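Local structure of soluble lytic murein transglycosylase (Escherichia coli, 1QSA) at residues Glu159-Ala164 against Arg215-Val220; Glu337-Leu342 against Gln358-Glu363; Gln418-Ala423 against Leu445-Pro450. The protein cleaves the glycosidic bonds between N-acetylmuramic acid and N-acetylglucosamine in peptidoglycan, forming a 1,6-anhydro bond in the muramic acid residue. One frame throughout, in Å; residues are numbered along the deposited sequence.

Interaction 1: Glu159-Ala164 against Arg215-Val220; sequences ERIRLA and RQMAAV. With SO4 (sulfate ion), chain N.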
# COMPACT_ATOMS: atom_id res chain seq x y z
N GLU A 159 11.88 -22.68 -13.46
CA GLU A 159 11.32 -22.11 -12.23
C GLU A 159 10.92 -20.64 -12.40
O GLU A 159 9.91 -20.19 -11.85
CB GLU A 159 12.32 -22.27 -11.07
CG GLU A 159 11.95 -21.54 -9.77
CD GLU A 159 10.65 -22.02 -9.13
OE1 GLU A 159 10.05 -23.02 -9.61
OE2 GLU A 159 10.21 -21.37 -8.15
N ARG A 160 11.72 -19.88 -13.15
CA ARG A 160 11.35 -18.49 -13.36
C ARG A 160 10.06 -18.38 -14.18
O ARG A 160 9.27 -17.46 -13.97
CB ARG A 160 12.47 -17.67 -14.01
CG ARG A 160 12.13 -16.18 -13.96
CD ARG A 160 13.24 -15.27 -14.47
NE ARG A 160 12.89 -13.88 -14.17
CZ ARG A 160 13.36 -12.82 -14.83
NH1 ARG A 160 14.19 -12.98 -15.85
NH2 ARG A 160 12.97 -11.60 -14.46
N ILE A 161 9.86 -19.31 -15.12
CA ILE A 161 8.64 -19.33 -15.94
C ILE A 161 7.43 -19.56 -15.01
O ILE A 161 6.42 -18.85 -15.11
CB ILE A 161 8.69 -20.43 -17.04
CG1 ILE A 161 9.70 -20.02 -18.13
CG2 ILE A 161 7.30 -20.66 -17.63
CD1 ILE A 161 9.84 -20.99 -19.27
N ARG A 162 7.59 -20.49 -14.07
CA ARG A 162 6.52 -20.78 -13.10
C ARG A 162 6.24 -19.53 -12.25
O ARG A 162 5.08 -19.15 -12.07
CB ARG A 162 6.92 -21.95 -12.19
CG ARG A 162 5.78 -22.43 -11.28
CD ARG A 162 6.27 -23.50 -10.30
NE ARG A 162 7.15 -22.91 -9.29
CZ ARG A 162 6.74 -22.35 -8.16
NH1 ARG A 162 5.45 -22.34 -7.84
NH2 ARG A 162 7.62 -21.83 -7.31
N LEU A 163 7.29 -18.88 -11.77
CA LEU A 163 7.14 -17.68 -10.95
C LEU A 163 6.50 -16.53 -11.73
O LEU A 163 5.64 -15.80 -11.20
CB LEU A 163 8.50 -17.22 -10.38
CG LEU A 163 9.15 -18.11 -9.30
CD1 LEU A 163 10.57 -17.62 -9.01
CD2 LEU A 163 8.32 -18.12 -8.03
N ALA A 164 6.91 -16.36 -12.99
CA ALA A 164 6.36 -15.29 -13.83
C ALA A 164 4.86 -15.54 -14.08
O ALA A 164 4.06 -14.61 -14.02
CB ALA A 164 7.13 -15.21 -15.16
N ARG A 215 1.07 -28.72 -13.83
CA ARG A 215 -0.14 -28.64 -13.01
C ARG A 215 -0.25 -27.23 -12.43
O ARG A 215 -1.31 -26.62 -12.46
CB ARG A 215 -0.12 -29.69 -11.89
CG ARG A 215 -0.39 -31.10 -12.41
CD ARG A 215 -0.17 -32.14 -11.33
NE ARG A 215 -0.29 -33.49 -11.88
CZ ARG A 215 0.62 -34.45 -11.73
NH1 ARG A 215 1.74 -34.22 -11.05
NH2 ARG A 215 0.41 -35.64 -12.28
N GLN A 216 0.87 -26.69 -11.96
CA GLN A 216 0.87 -25.34 -11.40
C GLN A 216 0.59 -24.29 -12.48
O GLN A 216 -0.13 -23.32 -12.23
CB GLN A 216 2.18 -25.04 -10.69
CG GLN A 216 2.35 -25.82 -9.41
CD GLN A 216 3.45 -25.22 -8.58
OE1 GLN A 216 3.42 -24.03 -8.27
NE2 GLN A 216 4.45 -26.02 -8.25
N MET A 217 1.16 -24.49 -13.67
CA MET A 217 0.95 -23.57 -14.78
C MET A 217 -0.54 -23.58 -15.16
O MET A 217 -1.16 -22.53 -15.33
CB MET A 217 1.80 -23.99 -15.98
CG MET A 217 3.32 -23.78 -15.79
SD MET A 217 3.79 -22.02 -15.72
CE MET A 217 3.67 -21.57 -17.44
N ALA A 218 -1.11 -24.78 -15.26
CA ALA A 218 -2.52 -24.89 -15.62
C ALA A 218 -3.45 -24.29 -14.55
O ALA A 218 -4.47 -23.71 -14.89
CB ALA A 218 -2.89 -26.36 -15.89
N ALA A 219 -3.09 -24.42 -13.28
CA ALA A 219 -3.92 -23.88 -12.20
C ALA A 219 -3.98 -22.35 -12.26
O ALA A 219 -5.02 -21.76 -11.96
CB ALA A 219 -3.44 -24.36 -10.85
N VAL A 220 -2.89 -21.71 -12.67
CA VAL A 220 -2.91 -20.25 -12.79
C VAL A 220 -3.81 -19.86 -13.97
O VAL A 220 -4.67 -18.98 -13.85
CB VAL A 220 -1.48 -19.66 -12.99
CG1 VAL A 220 -1.56 -18.14 -13.17
CG2 VAL A 220 -0.59 -20.00 -11.79
S SO4 N . 5.56 -21.19 -4.26
O1 SO4 N . 6.36 -20.17 -4.98
O2 SO4 N . 5.03 -20.59 -3.02
O3 SO4 N . 4.44 -21.63 -5.12
O4 SO4 N . 6.41 -22.35 -3.93
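R162 NH1 is gripped by two acceptors, Q216 OE1 on the other helix and O3 of the chain N sulfate. The bond from R162 NH1 to Q216 OE1 is 2.7 Å long but bent, with an N-H...acceptor angle of 135°. The amide oxygen lies somewhat out of the guanidinium plane, and the two planes are 56° apart. The bond from R162 NH1 to sulfate O3 is 3.0 Å. R162 NH2 adds a bond to O1 of the same ion, which probably comes from the crystallisation liquor. The NE/NH2 edge of the guanidinium faces E159, one turn back. R162 NE meets E159 OE1 at 2.9 Å and R162 NH2 meets E159 OE2 at 2.8 Å, a side-on salt bridge that fixes the rotation of the group. R162 chi3 of 70° bends the chain and lets NE and NH2 face E159 while NH1 reaches Q216. This is helix-to-helix packing in the alpha-superhelix: the segments of helices 154-166 and 212-228 that meet here run nearly parallel, their axes 10.0 Å apart at closest approach. Beside the polar cluster lies an apolar contact. M217, bent at chi2 and chi3, turns its thioether to the other helix. Its CE meets I161 CG2 at 3.7 Å, and its SD lies against R162 CA. Q216 NE2 bonds to D212, which ties down the other end of the amide.

Interaction 2: Glu337-Leu342 against Gln358-Glu363; sequences EAKEIL and QRIGEE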
# COMPACT_ATOMS: atom_id res chain seq x y z
N GLU A 337 -23.01 -14.50 27.86
CA GLU A 337 -21.93 -14.94 26.99
C GLU A 337 -21.62 -13.89 25.92
O GLU A 337 -20.45 -13.58 25.66
CB GLU A 337 -22.29 -16.27 26.32
CG GLU A 337 -21.08 -16.99 25.71
CD GLU A 337 -21.42 -18.31 25.02
OE1 GLU A 337 -22.47 -18.91 25.34
OE2 GLU A 337 -20.61 -18.74 24.17
N ALA A 338 -22.67 -13.35 25.31
CA ALA A 338 -22.49 -12.33 24.28
C ALA A 338 -21.88 -11.05 24.83
O ALA A 338 -20.93 -10.50 24.24
CB ALA A 338 -23.84 -12.02 23.61
N LYS A 339 -22.40 -10.57 25.96
CA LYS A 339 -21.91 -9.32 26.53
C LYS A 339 -20.51 -9.40 27.11
O LYS A 339 -19.81 -8.38 27.18
CB LYS A 339 -22.93 -8.71 27.49
CG LYS A 339 -24.16 -8.18 26.72
CD LYS A 339 -25.19 -7.48 27.57
CE LYS A 339 -26.43 -7.12 26.72
NZ LYS A 339 -27.50 -6.50 27.54
N GLU A 340 -20.06 -10.60 27.46
CA GLU A 340 -18.70 -10.76 27.95
C GLU A 340 -17.77 -10.57 26.74
O GLU A 340 -16.71 -9.93 26.86
CB GLU A 340 -18.50 -12.13 28.60
CG GLU A 340 -17.07 -12.39 29.10
CD GLU A 340 -16.52 -11.30 30.02
OE1 GLU A 340 -17.28 -10.74 30.85
OE2 GLU A 340 -15.30 -11.00 29.93
N ILE A 341 -18.17 -11.09 25.58
CA ILE A 341 -17.37 -10.93 24.36
C ILE A 341 -17.28 -9.45 24.01
O ILE A 341 -16.20 -8.93 23.71
CB ILE A 341 -17.96 -11.69 23.14
CG1 ILE A 341 -17.87 -13.21 23.35
CG2 ILE A 341 -17.21 -11.28 21.84
CD1 ILE A 341 -18.58 -14.04 22.27
N LEU A 342 -18.43 -8.77 24.05
CA LEU A 342 -18.50 -7.33 23.74
C LEU A 342 -17.66 -6.53 24.73
O LEU A 342 -16.93 -5.63 24.34
CB LEU A 342 -19.96 -6.86 23.75
CG LEU A 342 -20.85 -7.47 22.66
CD1 LEU A 342 -22.25 -6.87 22.75
CD2 LEU A 342 -20.25 -7.19 21.26
N GLN A 358 -21.10 0.81 21.36
CA GLN A 358 -22.37 1.35 20.90
C GLN A 358 -23.48 0.29 20.96
O GLN A 358 -24.61 0.60 21.34
CB GLN A 358 -22.24 1.93 19.48
CG GLN A 358 -23.51 2.66 19.02
CD GLN A 358 -23.27 3.76 17.98
OE1 GLN A 358 -22.15 3.96 17.52
NE2 GLN A 358 -24.34 4.45 17.60
N ARG A 359 -23.15 -0.96 20.65
CA ARG A 359 -24.13 -2.04 20.67
C ARG A 359 -24.74 -2.23 22.06
O ARG A 359 -25.96 -2.34 22.19
CB ARG A 359 -23.52 -3.36 20.17
CG ARG A 359 -24.51 -4.55 20.13
CD ARG A 359 -25.66 -4.24 19.17
NE ARG A 359 -26.75 -5.23 19.20
CZ ARG A 359 -26.75 -6.37 18.53
NH1 ARG A 359 -25.67 -6.75 17.85
NH2 ARG A 359 -27.81 -7.18 18.59
N ILE A 360 -23.92 -2.20 23.11
CA ILE A 360 -24.47 -2.37 24.46
C ILE A 360 -24.80 -1.08 25.21
O ILE A 360 -25.12 -1.11 26.40
CB ILE A 360 -23.59 -3.28 25.34
CG1 ILE A 360 -22.19 -2.69 25.50
CG2 ILE A 360 -23.55 -4.67 24.75
CD1 ILE A 360 -21.25 -3.61 26.25
N GLY A 361 -24.74 0.05 24.50
CA GLY A 361 -25.07 1.33 25.09
C GLY A 361 -24.13 1.88 26.14
O GLY A 361 -24.54 2.61 27.04
N GLU A 362 -22.85 1.52 26.03
CA GLU A 362 -21.85 2.01 26.96
C GLU A 362 -20.87 2.94 26.25
O GLU A 362 -20.69 2.86 25.04
CB GLU A 362 -21.11 0.84 27.61
CG GLU A 362 -21.99 0.04 28.57
CD GLU A 362 -21.32 -1.22 29.10
OE1 GLU A 362 -20.08 -1.23 29.26
OE2 GLU A 362 -22.05 -2.19 29.38
N GLU A 363 -20.32 3.89 26.99
CA GLU A 363 -19.37 4.83 26.40
C GLU A 363 -18.03 4.13 26.18
O GLU A 363 -17.55 3.39 27.04
CB GLU A 363 -19.21 6.05 27.31
CG GLU A 363 -18.26 7.10 26.76
CD GLU A 363 -18.49 8.48 27.35
OE1 GLU A 363 -18.53 8.61 28.60
OE2 GLU A 363 -18.61 9.45 26.56
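L342 and I360 carry this contact through one methyl each. L342 CD1 and I360 CG2 are 3.2 Å apart, shorter than usual for two carbons, so the exact spacing deserves caution. The two side chains run antiparallel alongside one another. I360 has an uncommon first torsion: at chi1 60°, CG1 sits in the crowded position between the backbone N and the carbonyl carbon. This turns CG2 anti to the carbonyl carbon, facing helix 335-346. L342 has CG anti to its own carbonyl carbon, and chi1 -65° with CD1 extended at chi2 carries that methyl to the isoleucine. I360 CG2 also touches the aliphatic part of K339, with K339 CG at 4.1 Å. The lysine runs on extended, and its NZ pairs with E335. R359 meets L342 through its stem: R359 CG lies 4.2 Å from L342 CD1. The R359 chain then bends at chi2, and NH1 forms a salt bridge with D327 on helix 319-331. No hydrogen bond crosses between the two segments. I360 also packs on H343 and M346, further along helix 335-346. The backbone after I360 turns sharply. G361, with positive phi, bonds through its N-H to Q358 O, G361 N to Q358 O 3.2 Å, and E362 N returns to the carbonyl oxygen of the residue before Q358. Together they form the Schellman motif that ends helix 351-359, with G361 as its C-prime residue.

Interaction 3: Gln418-Ala423 against Leu445-Pro450; sequences QLARYA and LEERFP. With SO4 (sulfate ion), chain B; SO4 (sulfate ion), chain H.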
# COMPACT_ATOMS: atom_id res chain seq x y z
N GLN A 418 9.39 10.29 21.87
CA GLN A 418 9.89 11.65 22.07
C GLN A 418 9.94 12.35 20.72
O GLN A 418 9.55 13.51 20.62
CB GLN A 418 11.29 11.65 22.66
CG GLN A 418 11.37 11.23 24.12
CD GLN A 418 12.80 11.24 24.60
OE1 GLN A 418 13.68 10.59 24.02
NE2 GLN A 418 13.06 11.98 25.66
N LEU A 419 10.44 11.66 19.70
CA LEU A 419 10.53 12.23 18.36
C LEU A 419 9.12 12.54 17.82
O LEU A 419 8.88 13.60 17.22
CB LEU A 419 11.31 11.29 17.41
CG LEU A 419 12.83 11.25 17.63
CD1 LEU A 419 13.47 10.15 16.80
CD2 LEU A 419 13.44 12.62 17.26
N ALA A 420 8.17 11.64 18.05
CA ALA A 420 6.79 11.86 17.61
C ALA A 420 6.24 13.13 18.27
O ALA A 420 5.69 14.01 17.60
CB ALA A 420 5.91 10.65 17.98
N ARG A 421 6.47 13.27 19.58
CA ARG A 421 5.98 14.44 20.32
C ARG A 421 6.70 15.73 19.91
O ARG A 421 6.09 16.79 19.87
CB ARG A 421 6.09 14.22 21.82
CG ARG A 421 5.45 15.32 22.66
CD ARG A 421 3.94 15.36 22.44
NE ARG A 421 3.34 16.59 22.98
CZ ARG A 421 2.05 16.73 23.24
NH1 ARG A 421 1.20 15.73 23.01
NH2 ARG A 421 1.59 17.88 23.71
N TYR A 422 7.99 15.62 19.61
CA TYR A 422 8.78 16.78 19.17
C TYR A 422 8.19 17.30 17.84
O TYR A 422 7.97 18.49 17.67
CB TYR A 422 10.24 16.38 18.97
CG TYR A 422 11.14 17.53 18.63
CD1 TYR A 422 11.69 18.33 19.62
CD2 TYR A 422 11.44 17.83 17.30
CE1 TYR A 422 12.54 19.39 19.31
CE2 TYR A 422 12.29 18.90 16.97
CZ TYR A 422 12.83 19.67 17.98
OH TYR A 422 13.66 20.73 17.68
N ALA A 423 7.89 16.37 16.93
CA ALA A 423 7.29 16.73 15.65
C ALA A 423 5.91 17.36 15.89
O ALA A 423 5.60 18.41 15.34
CB ALA A 423 7.18 15.49 14.77
N LEU A 445 -2.54 8.07 20.90
CA LEU A 445 -3.53 8.69 20.02
C LEU A 445 -3.38 10.15 19.65
O LEU A 445 -3.69 10.53 18.52
CB LEU A 445 -4.95 8.40 20.53
CG LEU A 445 -5.34 6.93 20.68
CD1 LEU A 445 -6.81 6.82 21.11
CD2 LEU A 445 -5.09 6.17 19.38
N GLU A 446 -2.91 10.98 20.58
CA GLU A 446 -2.78 12.41 20.29
C GLU A 446 -1.80 12.67 19.14
O GLU A 446 -2.07 13.50 18.28
CB GLU A 446 -2.38 13.21 21.54
CG GLU A 446 -2.63 14.69 21.33
CD GLU A 446 -2.42 15.55 22.56
OE1 GLU A 446 -1.69 15.12 23.47
OE2 GLU A 446 -2.99 16.66 22.58
N GLU A 447 -0.68 11.96 19.15
CA GLU A 447 0.35 12.10 18.12
C GLU A 447 -0.05 11.42 16.81
O GLU A 447 0.38 11.83 15.73
CB GLU A 447 1.70 11.57 18.61
CG GLU A 447 2.33 12.37 19.77
CD GLU A 447 1.69 12.10 21.11
OE1 GLU A 447 1.16 10.99 21.33
OE2 GLU A 447 1.71 12.99 21.98
N ARG A 448 -0.87 10.37 16.92
CA ARG A 448 -1.35 9.66 15.73
C ARG A 448 -2.46 10.43 15.01
O ARG A 448 -2.66 10.25 13.81
CB ARG A 448 -1.93 8.29 16.11
CG ARG A 448 -0.92 7.26 16.68
CD ARG A 448 -1.60 5.88 16.89
NE ARG A 448 -2.04 5.32 15.63
CZ ARG A 448 -3.11 4.53 15.48
NH1 ARG A 448 -3.82 4.14 16.54
NH2 ARG A 448 -3.44 4.10 14.28
N PHE A 449 -3.20 11.26 15.74
CA PHE A 449 -4.33 11.97 15.15
C PHE A 449 -4.29 13.45 15.49
O PHE A 449 -5.19 13.98 16.14
CB PHE A 449 -5.63 11.31 15.63
CG PHE A 449 -5.73 9.86 15.23
CD1 PHE A 449 -6.00 9.52 13.90
CD2 PHE A 449 -5.41 8.85 16.14
CE1 PHE A 449 -5.94 8.18 13.48
CE2 PHE A 449 -5.35 7.51 15.74
CZ PHE A 449 -5.61 7.17 14.41
N PRO A 450 -3.26 14.15 14.99
CA PRO A 450 -3.12 15.58 15.26
C PRO A 450 -4.19 16.43 14.57
O PRO A 450 -4.68 16.04 13.51
CB PRO A 450 -1.73 15.89 14.70
CG PRO A 450 -1.63 14.96 13.52
CD PRO A 450 -2.17 13.67 14.10
S SO4 B . -6.80 2.16 15.14
O1 SO4 B . -8.20 2.49 14.82
O2 SO4 B . -6.38 2.92 16.34
O3 SO4 B . -6.71 0.72 15.41
O4 SO4 B . -5.91 2.49 14.01
S SO4 H . -1.92 4.24 10.83
O1 SO4 H . -3.26 4.24 11.45
O2 SO4 H . -1.78 3.05 9.97
O3 SO4 H . -1.76 5.45 10.01
O4 SO4 H . -0.90 4.22 11.89
O HOH W 1 -1.31 18.63 23.54
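A salt-bridge network of R421, E446 and E447 ties helix 413-425 to the short helix 445-448. R421 NH1 serves both acids. R421 NH1 lies 3.0 Å from both E446 OE1 and E447 OE2, and both oxygens sit at the edge of the guanidinium, in its plane. The acids receive it differently. E446 OE1 is met from above its carboxylate plane, 67° out of it. E447 OE2 is met nearly end-on, along its C-O bond. The conformations fit these roles. E446 is extended, with CG anti to the backbone N (chi1 -164°), and reaches NH1 about a right angle round from E447. A bend at chi2 of E447 brings OE2 against the R421 stem, E447 OE2 lying 3.3 Å from R421 CD. A water bridges the remaining atoms of R421 and E446: it accepts from R421 NH2 at 3.0 Å and donates to E446 OE2 at 2.8 Å. Beside the network A420 CB lies 4.4 Å from E447 CB. The next residue, R448, takes no part in this contact; its NH1 and NH2 hold the chain B sulfate and NH2 also holds the chain H sulfate, while F449 CE2 lies over one face of its guanidinium. With an alanine in place of R421, the carboxylates of E446 and E447 would probably be left near each other without their shared cation, and the water without its donor. E447 is buried, so its charge is likely to depend on R421 for balance. With two acids on one nitrogen, the positive charge is probably drawn toward NH1, and each acid is probably kept ionised by it.

The three contacts follow one another along the chain, and none touches another. Interactions 1 and 2 have centres 49 Å apart. Interactions 1 and 3 are 47 Å apart between centres, on opposite sides of the chain's centre. Interactions 2 and 3 are nearer, with centres 31 Å apart and nearest atoms about 13 Å. All three join helices or their ends in this largely helical chain, two of them through arginines. None lies at the predicted active-site residue E478. Interaction 3 has a link toward it: R448 O bonds to R476 NE, on helix 468-479, which also carries E478. Sulfates, probably from the crystallisation liquor, sit beside interactions 1 and 3.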